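Local coordinates for protein putative oxidoreductase (Pseudomonas putida, PDB 3L6D) that probably binds NADP and acts as an oxidoreductase of the 6-phosphogluconate dehydrogenase-like superfamily, at residues Met20-Ile23 with Met24-Leu28; Val165-Pro168 with Trp169-Leu173; His180-Ala183 with Phe184-Val188; Leu210-Glu213 with Thr214-Phe218; Ala287-Thr290 with Lys291-Arg295. One frame throughout, in Å; residues are numbered along the deposited sequence.

Interaction 1 (Met20-Ile23 with Met24-Leu28); sequences MGTI and MAQVL
The terminal CE of M24 meets SE of M20, both residues being selenomethionine, one turn apart on helix 19-30, the helix of the Rossmann beta-alpha-beta unit that runs from strand 12-15 to strand 35-38. G21 has the place of the last glycine in a GxGxxG pattern, consistent with a dinucleotide-binding turn at the start of this helix. Four regular backbone bonds link the two segments: the N of M24, A25, Q26 and V27 reach the O of M20, G21, T22 and I23. The bond from A25 N to G21 O is the straightest, at 174°.

Apolar contacts follow the same spacing. SE of M20 lies 4.1 Å from CE of M24. The M24 chain runs extended, while that of M20 is bent at its second and third torsions. Both side chains also touch I127 of strand 121-128, so they pack the helix on the sheet. On another side T22, A25 and Q26 touch L48 of helix 42-50, and T22 OG1 bonds to G18 O.

Q26 lies over two residues of the preceding turn. Replacing it by alanine would take the amide away from CG2 of T22 and CD1 of I23, and is likely to open a gap between the two turns. The side chains of I23 and Q26 cross at about a right angle, and CG2 of T22 is 4.0 Å from CD of Q26.

Interaction 2 (Val165-Pro168 with Trp169-Leu173); sequences VFLP and WDEAL
L167 and P168 bring the chain out of strand 163-166, and the backbone turns at P168 into helix 169-199. P168 holds the N-cap position, and its carbonyl begins the helical bonding: A172 N donates to P168 O over 2.9 Å at 162°. L167, just past the strand, is still extended and exchanges backbone bonds with H143 of strand 140-145. The change of direction brings the CA of L167 within 5.0 Å of the CA of A172.

Among the side chains, L167 sets CB against CB of A172 at 3.9 Å, and A172 itself packs on I142 and T144 of the neighbouring strand. E171 turns back toward the cap. With CG beside its backbone N (chi1 -67°) and the chain extended beyond, its carboxylate reaches the proline ring, where OE1 is 3.6 Å from both CG and CD of P168. The same oxygen lies 4.1 Å from CD2 of L167, whose side chain crosses that of E171 at about a right angle. E171 also packs on L202 of the second subunit. W169 turns the other way, onto L109 and Q112 of helix 105-117 and Y122 of strand 121-128.

This is a strand-to-helix junction with a proline at the N-cap, at the passage from the Rossmann-type nucleotide-binding domain into the long helix that leads to the C-terminal domain of this family.

Interaction 3 (His180-Ala183 with Phe184-Val188); sequences HAHA and FAAMV
H180 and F184 form an aromatic pair one turn apart in the middle of the long helix 169-199, in a buried contact where the helix meets the second subunit. Their side chains lie alongside each other and point the same way, and the rings meet obliquely, with centroids 5.6 Å apart and planes at 42°. F184 comes to the imidazole at its edge, CE2 standing 3.7 Å from CD2 of H180. In both residues CG sits beside the backbone N (chi1 -73° in H180, -69° in F184), which sends the two rings off along the same flank of the helix. CD2 of F184 also comes within 3.2 Å of O of H180. The imidazole is tied down as well, since ND1 of H180 bonds to A176 O.

Regular helical bonds carry the backbone through this point, from F184 N to H180 O, A185 N to A181 O, A186 N to H182 O and M187 N to A183 O, the last being longer, at 3.2 Å. The segments belong to the all-helical C-terminal domain of the reductive aminase-like family, and the second copy of the protein packs against this part of the helix. F184 meets F249 and H245 of the second subunit.

H182 emerges on a different flank. Its CE1 approaches CB of A186 at 4.1 Å, and its ND1 bonds to T189 OG1 of the second subunit. The same imidazole makes an edge-to-face contact with F190 of that subunit. A183 packs on V219 of the second subunit.

Interaction 4 (Leu210-Glu213 with Thr214-Phe218); sequences LLLE and TSRFF
T214 folds its hydroxyl back over the preceding turn, where OG1 hydrogen-bonds to O of L210 at 2.7 Å and lies 3.4 Å from the methyl CD1 of L210. Because OG1 stands beside the backbone N (chi1 -50°), it reaches back to the carbonyl to which T214 N also donates, from the opposite face of its plane. S215 repeats the device one residue on: OG reaches O of L211 at 2.9 Å, and S215 N reaches that oxygen too, again from the other face. Each of these two carbonyls is therefore gripped twice.

A valine in place of T214 would probably leave O of L210 with the backbone N alone of this pair, losing the second bond that grips the carbonyl.

The helix concerned is 204-232, part of the all-helical C-terminal domain, and it is kinked just here, the N of F217 and F218 having no bond to the turn before. The bond from R216 N to L212 O is already weak, at 126°. A water bridges the break, donating to E213 O at 2.7 Å and accepting from F217 N at 2.9 Å.

On the outer side E213 and R216 run side by side, CG of E213 being 3.8 Å from NH2 of R216. Their charges stay apart, OE2 of E213 to NH2 of R216 measuring 4.3 Å, with the carboxylate and guanidinium planes 54° to each other. L211 and L212 pack on F190 of helix 169-199, while S215 packs on L179 of the second subunit.

Interaction 5 (Ala287-Thr290 with Lys291-Arg295); sequences AATT and KSFAR
S292 and T289 share the tightest polar contact: OG of S292 donates to O of T289 at 2.7 Å, in the carbonyl plane and on a lone pair. The hydroxyl can do so because it stands between its own backbone N and carbonyl carbon (chi1 78°), facing the previous turn. S292 N donates to the same oxygen over 3.1 Å, but from above the plane, so the two donors use different parts of one acceptor. F293 N closes the next turn on T290 O, also from above the plane. T290 contributes a matching pair of bonds within its own segment, its OG1 and its N both reaching O of A287. A weak bond runs from K291 N to A288 O.

These bonds span three residues rather than four, and the chain coils tightly, like a 3-10 turn, before A294 extends it.

Packing begins with F293, whose side chain lies alongside that of T289. CD1 of F293 is 3.4 Å from O of T289, CE1 of F293 is 4.2 Å from CG2 of T289, and O of T290 lies in the ring plane at the edge. K291 leaves this cluster, NZ bonding to Q284 OE1 and making a cation-pi contact with F235.

The coil follows helix 264-281 and rests against it, with T289 and F293 on V272 and S292 on A276; T290 reaches L230 of helix 204-232, and F191 of the second subunit packs on T289 and T290.

How the interactions relate
Interactions 3 and 5 are buried, interactions 1 and 4 partly so, and interaction 2 lies at the surface. Interaction 1 lies wholly in the nucleotide-binding domain, its centre about 41 Å from that of interaction 5. Interactions 2 and 3 share helix 169-199, one at its start and the other midway, about 20 Å apart between centres. Interactions 3, 4 and 5 belong to the C-terminal domain and touch the second subunit, as does E171 in interaction 2. Chemistry varies accordingly: regular helical bonds with apolar or aromatic neighbours in interactions 1 and 3, a proline at the N-cap position in interaction 2, and hydroxyls doubling up on backbone carbonyls in interactions 4 and 5, where helical bonding is irregular.

Interaction 1 (Met20-Ile23 with Met24-Leu28)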
loop_
_atom_site.group_PDB
_atom_site.type_symbol
_atom_site.label_atom_id
_atom_site.label_comp_id
_atom_site.label_asym_id
_atom_site.label_seq_id
_atom_site.Cartn_x
_atom_site.Cartn_y
_atom_site.Cartn_z
HETATM N N MSE B 20 5.559 -20.674 -14.441
HETATM C CA MSE B 20 4.251 -20.033 -14.590
HETATM C C MSE B 20 3.281 -20.929 -15.397
HETATM O O MSE B 20 2.152 -21.201 -14.955
HETATM C CB MSE B 20 4.424 -18.654 -15.231
HETATM C CG MSE B 20 3.179 -17.782 -15.287
HETATM SE SE MSE B 20 2.118 -17.609 -13.652
HETATM C CE MSE B 20 2.891 -15.978 -12.834
ATOM N N GLY B 21 3.739 -21.396 -16.553
ATOM C CA GLY B 21 2.978 -22.379 -17.315
ATOM C C GLY B 21 2.684 -23.649 -16.523
ATOM O O GLY B 21 1.563 -24.142 -16.549
ATOM N N THR B 22 3.672 -24.172 -15.798
ATOM C CA THR B 22 3.447 -25.370 -14.979
ATOM C C THR B 22 2.348 -25.110 -13.967
ATOM O O THR B 22 1.430 -25.937 -13.830
ATOM C CB THR B 22 4.748 -25.867 -14.277
ATOM O OG1 THR B 22 5.705 -26.202 -15.282
ATOM C CG2 THR B 22 4.464 -27.119 -13.424
ATOM N N ILE B 23 2.393 -23.962 -13.268
ATOM C CA ILE B 23 1.332 -23.732 -12.283
ATOM C C ILE B 23 -0.033 -23.514 -12.916
ATOM O O ILE B 23 -1.041 -23.940 -12.375
ATOM C CB ILE B 23 1.627 -22.662 -11.153
ATOM C CG1 ILE B 23 0.664 -22.876 -9.948
ATOM C CG2 ILE B 23 1.361 -21.269 -11.604
ATOM C CD1 ILE B 23 1.044 -23.985 -9.008
HETATM N N MSE B 24 -0.067 -22.844 -14.053
HETATM C CA MSE B 24 -1.330 -22.663 -14.751
HETATM C C MSE B 24 -1.944 -24.016 -15.129
HETATM O O MSE B 24 -3.141 -24.275 -14.867
HETATM C CB MSE B 24 -1.102 -21.798 -15.973
HETATM C CG MSE B 24 -0.874 -20.346 -15.599
HETATM SE SE MSE B 24 -0.654 -19.292 -17.233
HETATM C CE MSE B 24 -0.795 -17.447 -16.524
ATOM N N ALA B 25 -1.133 -24.888 -15.716
ATOM C CA ALA B 25 -1.611 -26.242 -16.050
ATOM C C ALA B 25 -2.113 -26.983 -14.798
ATOM O O ALA B 25 -3.171 -27.611 -14.844
ATOM C CB ALA B 25 -0.547 -27.050 -16.803
ATOM N N GLN B 26 -1.359 -26.932 -13.699
ATOM C CA GLN B 26 -1.781 -27.664 -12.485
ATOM C C GLN B 26 -3.091 -27.142 -11.955
ATOM O O GLN B 26 -3.990 -27.921 -11.599
ATOM C CB GLN B 26 -0.706 -27.549 -11.387
ATOM C CG GLN B 26 0.573 -28.317 -11.663
ATOM C CD GLN B 26 1.681 -28.032 -10.635
ATOM O OE1 GLN B 26 2.419 -28.944 -10.229
ATOM N NE2 GLN B 26 1.802 -26.776 -10.210
ATOM N N VAL B 27 -3.218 -25.811 -11.897
ATOM C CA VAL B 27 -4.448 -25.183 -11.389
ATOM C C VAL B 27 -5.648 -25.610 -12.245
ATOM O O VAL B 27 -6.699 -26.077 -11.724
ATOM C CB VAL B 27 -4.275 -23.613 -11.290
ATOM C CG1 VAL B 27 -5.595 -22.868 -11.384
ATOM C CG2 VAL B 27 -3.576 -23.266 -9.979
ATOM N N LEU B 28 -5.475 -25.505 -13.557
ATOM C CA LEU B 28 -6.528 -25.904 -14.479
ATOM C C LEU B 28 -6.876 -27.394 -14.351
ATOM O O LEU B 28 -8.067 -27.729 -14.312
ATOM C CB LEU B 28 -6.162 -25.527 -15.924
ATOM C CG LEU B 28 -5.995 -24.029 -16.160
ATOM C CD1 LEU B 28 -5.278 -23.818 -17.527
ATOM C CD2 LEU B 28 -7.395 -23.344 -16.136
#

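Interaction 2 (Val165-Pro168 with Trp169-Leu173)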
loop_
_atom_site.group_PDB
_atom_site.type_symbol
_atom_site.label_atom_id
_atom_site.label_comp_id
_atom_site.label_asym_id
_atom_site.label_seq_id
_atom_site.Cartn_x
_atom_site.Cartn_y
_atom_site.Cartn_z
ATOM N N VAL B 165 -10.239 -8.339 -16.417
ATOM C CA VAL B 165 -10.824 -7.201 -17.125
ATOM C C VAL B 165 -10.223 -7.226 -18.546
ATOM O O VAL B 165 -9.046 -7.550 -18.733
ATOM C CB VAL B 165 -10.561 -5.842 -16.361
ATOM C CG1 VAL B 165 -9.026 -5.499 -16.334
ATOM C CG2 VAL B 165 -11.327 -4.706 -16.993
ATOM N N PHE B 166 -11.048 -6.952 -19.542
ATOM C CA PHE B 166 -10.542 -6.719 -20.871
ATOM C C PHE B 166 -10.508 -5.208 -21.103
ATOM O O PHE B 166 -11.495 -4.486 -20.878
ATOM C CB PHE B 166 -11.433 -7.437 -21.914
ATOM C CG PHE B 166 -10.921 -7.319 -23.324
ATOM C CD1 PHE B 166 -10.159 -8.344 -23.889
ATOM C CD2 PHE B 166 -11.198 -6.186 -24.084
ATOM C CE1 PHE B 166 -9.689 -8.239 -25.170
ATOM C CE2 PHE B 166 -10.702 -6.070 -25.380
ATOM C CZ PHE B 166 -9.946 -7.079 -25.912
ATOM N N LEU B 167 -9.373 -4.738 -21.601
ATOM C CA LEU B 167 -9.256 -3.385 -22.065
ATOM C C LEU B 167 -8.708 -3.426 -23.499
ATOM O O LEU B 167 -7.960 -4.359 -23.850
ATOM C CB LEU B 167 -8.265 -2.611 -21.159
ATOM C CG LEU B 167 -8.735 -2.407 -19.718
ATOM C CD1 LEU B 167 -7.567 -1.918 -18.890
ATOM C CD2 LEU B 167 -9.880 -1.396 -19.748
ATOM N N PRO B 168 -9.042 -2.409 -24.318
ATOM C CA PRO B 168 -8.482 -2.355 -25.672
ATOM C C PRO B 168 -6.975 -2.132 -25.618
ATOM O O PRO B 168 -6.468 -1.568 -24.632
ATOM C CB PRO B 168 -9.183 -1.116 -26.306
ATOM C CG PRO B 168 -9.596 -0.269 -25.156
ATOM C CD PRO B 168 -9.956 -1.274 -24.040
ATOM N N TRP B 169 -6.285 -2.560 -26.678
ATOM C CA TRP B 169 -4.831 -2.635 -26.736
ATOM C C TRP B 169 -4.051 -1.519 -25.993
ATOM O O TRP B 169 -3.262 -1.765 -25.087
ATOM C CB TRP B 169 -4.360 -2.730 -28.207
ATOM C CG TRP B 169 -2.972 -3.230 -28.243
ATOM C CD1 TRP B 169 -1.826 -2.467 -28.198
ATOM C CD2 TRP B 169 -2.540 -4.615 -28.202
ATOM N NE1 TRP B 169 -0.710 -3.302 -28.190
ATOM C CE2 TRP B 169 -1.128 -4.617 -28.173
ATOM C CE3 TRP B 169 -3.205 -5.838 -28.255
ATOM C CZ2 TRP B 169 -0.370 -5.815 -28.172
ATOM C CZ3 TRP B 169 -2.440 -7.031 -28.262
ATOM C CH2 TRP B 169 -1.049 -7.003 -28.197
ATOM N N ASP B 170 -4.260 -0.287 -26.380
ATOM C CA ASP B 170 -3.391 0.729 -25.850
ATOM C C ASP B 170 -3.699 1.067 -24.391
ATOM O O ASP B 170 -2.769 1.366 -23.602
ATOM C CB ASP B 170 -3.411 1.920 -26.782
ATOM C CG ASP B 170 -2.829 1.545 -28.149
ATOM O OD1 ASP B 170 -1.633 1.136 -28.196
ATOM O OD2 ASP B 170 -3.590 1.560 -29.145
ATOM N N GLU B 171 -4.980 0.937 -24.031
ATOM C CA GLU B 171 -5.354 1.121 -22.630
ATOM C C GLU B 171 -4.804 -0.031 -21.763
ATOM O O GLU B 171 -4.327 0.199 -20.657
ATOM C CB GLU B 171 -6.868 1.224 -22.502
ATOM C CG GLU B 171 -7.391 2.507 -23.157
ATOM C CD GLU B 171 -8.864 2.710 -22.931
ATOM O OE1 GLU B 171 -9.478 1.871 -22.267
ATOM O OE2 GLU B 171 -9.428 3.711 -23.441
ATOM N N ALA B 172 -4.861 -1.247 -22.272
ATOM C CA ALA B 172 -4.360 -2.395 -21.488
ATOM C C ALA B 172 -2.885 -2.286 -21.132
ATOM O O ALA B 172 -2.486 -2.506 -19.972
ATOM C CB ALA B 172 -4.643 -3.732 -22.198
ATOM N N LEU B 173 -2.063 -1.923 -22.108
ATOM C CA LEU B 173 -0.644 -1.823 -21.858
ATOM C C LEU B 173 -0.338 -0.707 -20.877
ATOM O O LEU B 173 0.454 -0.901 -19.941
ATOM C CB LEU B 173 0.158 -1.613 -23.158
ATOM C CG LEU B 173 -0.055 -2.722 -24.188
ATOM C CD1 LEU B 173 0.720 -2.412 -25.455
ATOM C CD2 LEU B 173 0.342 -4.012 -23.609
#

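Interaction 3 (His180-Ala183 with Phe184-Val188)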
loop_
_atom_site.group_PDB
_atom_site.type_symbol
_atom_site.label_atom_id
_atom_site.label_comp_id
_atom_site.label_asym_id
_atom_site.label_seq_id
_atom_site.Cartn_x
_atom_site.Cartn_y
_atom_site.Cartn_z
ATOM N N HIS B 180 1.521 -1.662 -12.269
ATOM C CA HIS B 180 2.702 -2.318 -11.707
ATOM C C HIS B 180 3.668 -1.280 -11.095
ATOM O O HIS B 180 4.318 -1.580 -10.078
ATOM C CB HIS B 180 3.393 -3.252 -12.706
ATOM C CG HIS B 180 2.634 -4.514 -12.954
ATOM N ND1 HIS B 180 1.582 -4.584 -13.841
ATOM C CD2 HIS B 180 2.749 -5.748 -12.408
ATOM C CE1 HIS B 180 1.101 -5.814 -13.853
ATOM N NE2 HIS B 180 1.776 -6.534 -12.972
ATOM N N ALA B 181 3.734 -0.073 -11.681
ATOM C CA ALA B 181 4.528 0.988 -11.080
ATOM C C ALA B 181 4.054 1.223 -9.626
ATOM O O ALA B 181 4.872 1.223 -8.700
ATOM C CB ALA B 181 4.477 2.294 -11.894
ATOM N N HIS B 182 2.745 1.362 -9.429
ATOM C CA HIS B 182 2.217 1.574 -8.081
ATOM C C HIS B 182 2.456 0.389 -7.160
ATOM O O HIS B 182 2.924 0.579 -6.006
ATOM C CB HIS B 182 0.736 1.939 -8.085
ATOM C CG HIS B 182 0.080 1.784 -6.746
ATOM N ND1 HIS B 182 0.546 2.423 -5.610
ATOM C CD2 HIS B 182 -0.972 1.028 -6.350
ATOM C CE1 HIS B 182 -0.208 2.078 -4.578
ATOM N NE2 HIS B 182 -1.144 1.249 -5.003
ATOM N N ALA B 183 2.177 -0.813 -7.661
ATOM C CA ALA B 183 2.191 -2.013 -6.809
ATOM C C ALA B 183 3.603 -2.267 -6.354
ATOM O O ALA B 183 3.849 -2.486 -5.155
ATOM C CB ALA B 183 1.621 -3.240 -7.551
ATOM N N PHE B 184 4.544 -2.183 -7.290
ATOM C CA PHE B 184 5.946 -2.447 -6.939
ATOM C C PHE B 184 6.541 -1.315 -6.117
ATOM O O PHE B 184 7.291 -1.565 -5.182
ATOM C CB PHE B 184 6.807 -2.689 -8.161
ATOM C CG PHE B 184 6.507 -3.967 -8.868
ATOM C CD1 PHE B 184 6.405 -5.169 -8.167
ATOM C CD2 PHE B 184 6.347 -3.991 -10.255
ATOM C CE1 PHE B 184 6.141 -6.368 -8.831
ATOM C CE2 PHE B 184 6.112 -5.198 -10.947
ATOM C CZ PHE B 184 5.996 -6.383 -10.236
ATOM N N ALA B 185 6.195 -0.073 -6.443
ATOM C CA ALA B 185 6.686 1.040 -5.638
ATOM C C ALA B 185 6.207 0.958 -4.182
ATOM O O ALA B 185 6.967 1.226 -3.260
ATOM C CB ALA B 185 6.303 2.379 -6.255
ATOM N N ALA B 186 4.947 0.585 -3.999
ATOM C CA ALA B 186 4.356 0.442 -2.658
ATOM C C ALA B 186 5.143 -0.584 -1.857
ATOM O O ALA B 186 5.483 -0.334 -0.700
ATOM C CB ALA B 186 2.900 0.044 -2.765
HETATM N N MSE B 187 5.465 -1.717 -2.467
HETATM C CA MSE B 187 6.320 -2.713 -1.810
HETATM C C MSE B 187 7.670 -2.160 -1.398
HETATM O O MSE B 187 8.129 -2.410 -0.264
HETATM C CB MSE B 187 6.532 -3.928 -2.719
HETATM C CG MSE B 187 5.228 -4.657 -3.049
HETATM SE SE MSE B 187 5.549 -6.053 -4.391
HETATM C CE MSE B 187 7.142 -6.912 -3.689
ATOM N N VAL B 188 8.325 -1.450 -2.319
ATOM C CA VAL B 188 9.647 -0.919 -2.040
ATOM C C VAL B 188 9.628 0.164 -0.914
ATOM O O VAL B 188 10.549 0.200 -0.095
ATOM C CB VAL B 188 10.349 -0.479 -3.336
ATOM C CG1 VAL B 188 11.644 0.269 -3.035
ATOM C CG2 VAL B 188 10.605 -1.720 -4.240
#

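Interaction 4 (Leu210-Glu213 with Thr214-Phe218)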
loop_
_atom_site.group_PDB
_atom_site.type_symbol
_atom_site.label_atom_id
_atom_site.label_comp_id
_atom_site.label_asym_id
_atom_site.label_seq_id
_atom_site.Cartn_x
_atom_site.Cartn_y
_atom_site.Cartn_z
ATOM N N LEU B 210 4.841 -5.342 12.885
ATOM C CA LEU B 210 4.200 -4.174 13.510
ATOM C C LEU B 210 3.984 -3.037 12.526
ATOM O O LEU B 210 2.946 -2.387 12.565
ATOM C CB LEU B 210 4.993 -3.659 14.713
ATOM C CG LEU B 210 4.217 -2.670 15.596
ATOM C CD1 LEU B 210 2.920 -3.298 16.162
ATOM C CD2 LEU B 210 5.083 -2.077 16.746
ATOM N N LEU B 211 4.949 -2.792 11.644
ATOM C CA LEU B 211 4.809 -1.694 10.693
ATOM C C LEU B 211 3.638 -1.965 9.750
ATOM O O LEU B 211 2.773 -1.117 9.557
ATOM C CB LEU B 211 6.109 -1.457 9.899
ATOM C CG LEU B 211 6.366 0.006 9.488
ATOM C CD1 LEU B 211 7.833 0.275 9.130
ATOM C CD2 LEU B 211 5.479 0.425 8.336
ATOM N N LEU B 212 3.590 -3.175 9.210
ATOM C CA LEU B 212 2.470 -3.565 8.364
ATOM C C LEU B 212 1.101 -3.477 9.069
ATOM O O LEU B 212 0.137 -2.893 8.535
ATOM C CB LEU B 212 2.704 -4.973 7.794
ATOM C CG LEU B 212 1.600 -5.487 6.853
ATOM C CD1 LEU B 212 1.558 -4.616 5.595
ATOM C CD2 LEU B 212 1.796 -6.951 6.469
ATOM N N GLU B 213 1.016 -4.058 10.251
ATOM C CA GLU B 213 -0.273 -4.133 10.938
ATOM C C GLU B 213 -0.762 -2.741 11.392
ATOM O O GLU B 213 -1.955 -2.469 11.318
ATOM C CB GLU B 213 -0.247 -5.203 12.039
ATOM C CG GLU B 213 0.056 -6.593 11.368
ATOM C CD GLU B 213 -0.105 -7.842 12.231
ATOM O OE1 GLU B 213 -0.042 -7.751 13.485
ATOM O OE2 GLU B 213 -0.230 -8.950 11.612
ATOM N N THR B 214 0.173 -1.848 11.751
ATOM C CA THR B 214 -0.177 -0.536 12.305
ATOM C C THR B 214 -0.536 0.477 11.190
ATOM O O THR B 214 -1.230 1.454 11.443
ATOM C CB THR B 214 0.928 -0.024 13.284
ATOM O OG1 THR B 214 1.231 -1.066 14.235
ATOM C CG2 THR B 214 0.431 1.161 14.078
ATOM N N SER B 215 -0.081 0.221 9.956
ATOM C CA SER B 215 -0.338 1.109 8.820
ATOM C C SER B 215 -1.440 0.633 7.871
ATOM O O SER B 215 -1.976 1.440 7.122
ATOM C CB SER B 215 0.933 1.315 8.005
ATOM O OG SER B 215 1.306 0.099 7.366
ATOM N N ARG B 216 -1.795 -0.652 7.940
ATOM C CA ARG B 216 -2.686 -1.259 6.941
ATOM C C ARG B 216 -3.981 -0.449 6.722
ATOM O O ARG B 216 -4.277 -0.034 5.610
ATOM C CB ARG B 216 -3.059 -2.683 7.370
ATOM C CG ARG B 216 -3.751 -3.475 6.270
ATOM C CD ARG B 216 -4.516 -4.681 6.821
ATOM N NE ARG B 216 -3.716 -5.502 7.733
ATOM C CZ ARG B 216 -2.770 -6.361 7.350
ATOM N NH1 ARG B 216 -2.479 -6.510 6.058
ATOM N NH2 ARG B 216 -2.097 -7.058 8.268
ATOM N N PHE B 217 -4.759 -0.264 7.791
ATOM C CA PHE B 217 -6.057 0.446 7.699
ATOM C C PHE B 217 -5.881 1.899 7.267
ATOM O O PHE B 217 -6.564 2.398 6.371
ATOM C CB PHE B 217 -6.837 0.360 9.031
ATOM C CG PHE B 217 -8.110 1.152 9.031
ATOM C CD1 PHE B 217 -9.197 0.713 8.279
ATOM C CD2 PHE B 217 -8.220 2.335 9.746
ATOM C CE1 PHE B 217 -10.395 1.453 8.225
ATOM C CE2 PHE B 217 -9.407 3.089 9.709
ATOM C CZ PHE B 217 -10.497 2.646 8.946
ATOM N N PHE B 218 -4.930 2.579 7.889
ATOM C CA PHE B 218 -4.693 3.964 7.586
ATOM C C PHE B 218 -4.444 4.156 6.073
ATOM O O PHE B 218 -5.058 5.010 5.446
ATOM C CB PHE B 218 -3.517 4.447 8.444
ATOM C CG PHE B 218 -3.089 5.842 8.181
ATOM C CD1 PHE B 218 -3.800 6.927 8.703
ATOM C CD2 PHE B 218 -1.938 6.082 7.469
ATOM C CE1 PHE B 218 -3.387 8.226 8.504
ATOM C CE2 PHE B 218 -1.503 7.395 7.263
ATOM C CZ PHE B 218 -2.255 8.475 7.780
HETATM O O HOH W 1 -4.221 -1.125 10.542
HETATM O O HOH W 2 -3.759 -4.405 10.965
#

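Interaction 5 (Ala287-Thr290 with Lys291-Arg295)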
loop_
_atom_site.group_PDB
_atom_site.type_symbol
_atom_site.label_atom_id
_atom_site.label_comp_id
_atom_site.label_asym_id
_atom_site.label_seq_id
_atom_site.Cartn_x
_atom_site.Cartn_y
_atom_site.Cartn_z
ATOM N N ALA B 287 -4.841 14.451 -2.090
ATOM C CA ALA B 287 -5.086 13.799 -3.387
ATOM C C ALA B 287 -4.842 14.737 -4.582
ATOM O O ALA B 287 -4.686 14.247 -5.694
ATOM C CB ALA B 287 -6.483 13.193 -3.458
ATOM N N ALA B 288 -4.768 16.057 -4.360
ATOM C CA ALA B 288 -4.481 16.995 -5.464
ATOM C C ALA B 288 -3.064 16.811 -5.971
ATOM O O ALA B 288 -2.700 17.325 -7.050
ATOM C CB ALA B 288 -4.694 18.457 -5.048
ATOM N N THR B 289 -2.250 16.106 -5.197
ATOM C CA THR B 289 -0.920 15.708 -5.658
ATOM C C THR B 289 -1.035 15.076 -7.052
ATOM O O THR B 289 -0.193 15.307 -7.924
ATOM C CB THR B 289 -0.243 14.720 -4.683
ATOM O OG1 THR B 289 -0.108 15.332 -3.396
ATOM C CG2 THR B 289 1.167 14.325 -5.178
ATOM N N THR B 290 -2.079 14.263 -7.247
ATOM C CA THR B 290 -2.392 13.693 -8.546
ATOM C C THR B 290 -2.358 14.700 -9.706
ATOM O O THR B 290 -1.735 14.429 -10.766
ATOM C CB THR B 290 -3.768 12.965 -8.488
ATOM O OG1 THR B 290 -3.702 11.965 -7.446
ATOM C CG2 THR B 290 -4.046 12.264 -9.786
ATOM N N LYS B 291 -3.032 15.837 -9.526
ATOM C CA LYS B 291 -3.121 16.873 -10.565
ATOM C C LYS B 291 -1.776 17.516 -10.925
ATOM O O LYS B 291 -1.621 18.010 -12.045
ATOM C CB LYS B 291 -4.119 17.973 -10.167
ATOM C CG LYS B 291 -5.597 17.564 -10.238
ATOM C CD LYS B 291 -6.474 18.303 -9.200
ATOM C CE LYS B 291 -6.608 19.784 -9.448
ATOM N NZ LYS B 291 -7.236 20.503 -8.291
ATOM N N SER B 292 -0.811 17.480 -10.006
ATOM C CA SER B 292 0.505 18.092 -10.222
ATOM C C SER B 292 1.296 17.372 -11.314
ATOM O O SER B 292 2.256 17.924 -11.881
ATOM C CB SER B 292 1.309 18.187 -8.908
ATOM O OG SER B 292 1.896 16.954 -8.500
ATOM N N PHE B 293 0.872 16.152 -11.641
ATOM C CA PHE B 293 1.498 15.428 -12.741
ATOM C C PHE B 293 0.948 15.782 -14.125
ATOM O O PHE B 293 1.509 15.365 -15.152
ATOM C CB PHE B 293 1.420 13.925 -12.488
ATOM C CG PHE B 293 2.189 13.491 -11.273
ATOM C CD1 PHE B 293 1.555 13.317 -10.057
ATOM C CD2 PHE B 293 3.564 13.256 -11.357
ATOM C CE1 PHE B 293 2.270 12.921 -8.938
ATOM C CE2 PHE B 293 4.300 12.866 -10.239
ATOM C CZ PHE B 293 3.651 12.688 -9.028
ATOM N N ALA B 294 -0.147 16.540 -14.155
ATOM C CA ALA B 294 -0.877 16.778 -15.406
ATOM C C ALA B 294 -0.069 17.593 -16.410
ATOM O O ALA B 294 0.749 18.429 -16.016
ATOM C CB ALA B 294 -2.208 17.444 -15.127
ATOM N N ARG B 295 -0.276 17.323 -17.703
ATOM C CA ARG B 295 0.279 18.146 -18.778
ATOM C C ARG B 295 -0.322 19.552 -18.696
ATOM O O ARG B 295 0.393 20.547 -18.579
ATOM C CB ARG B 295 -0.012 17.486 -20.134
ATOM C CG ARG B 295 0.245 18.364 -21.347
ATOM C CD ARG B 295 0.359 17.539 -22.618
ATOM N NE ARG B 295 0.990 18.337 -23.670
ATOM C CZ ARG B 295 1.565 17.832 -24.753
ATOM N NH1 ARG B 295 2.113 18.642 -25.639
ATOM N NH2 ARG B 295 1.593 16.523 -24.950
#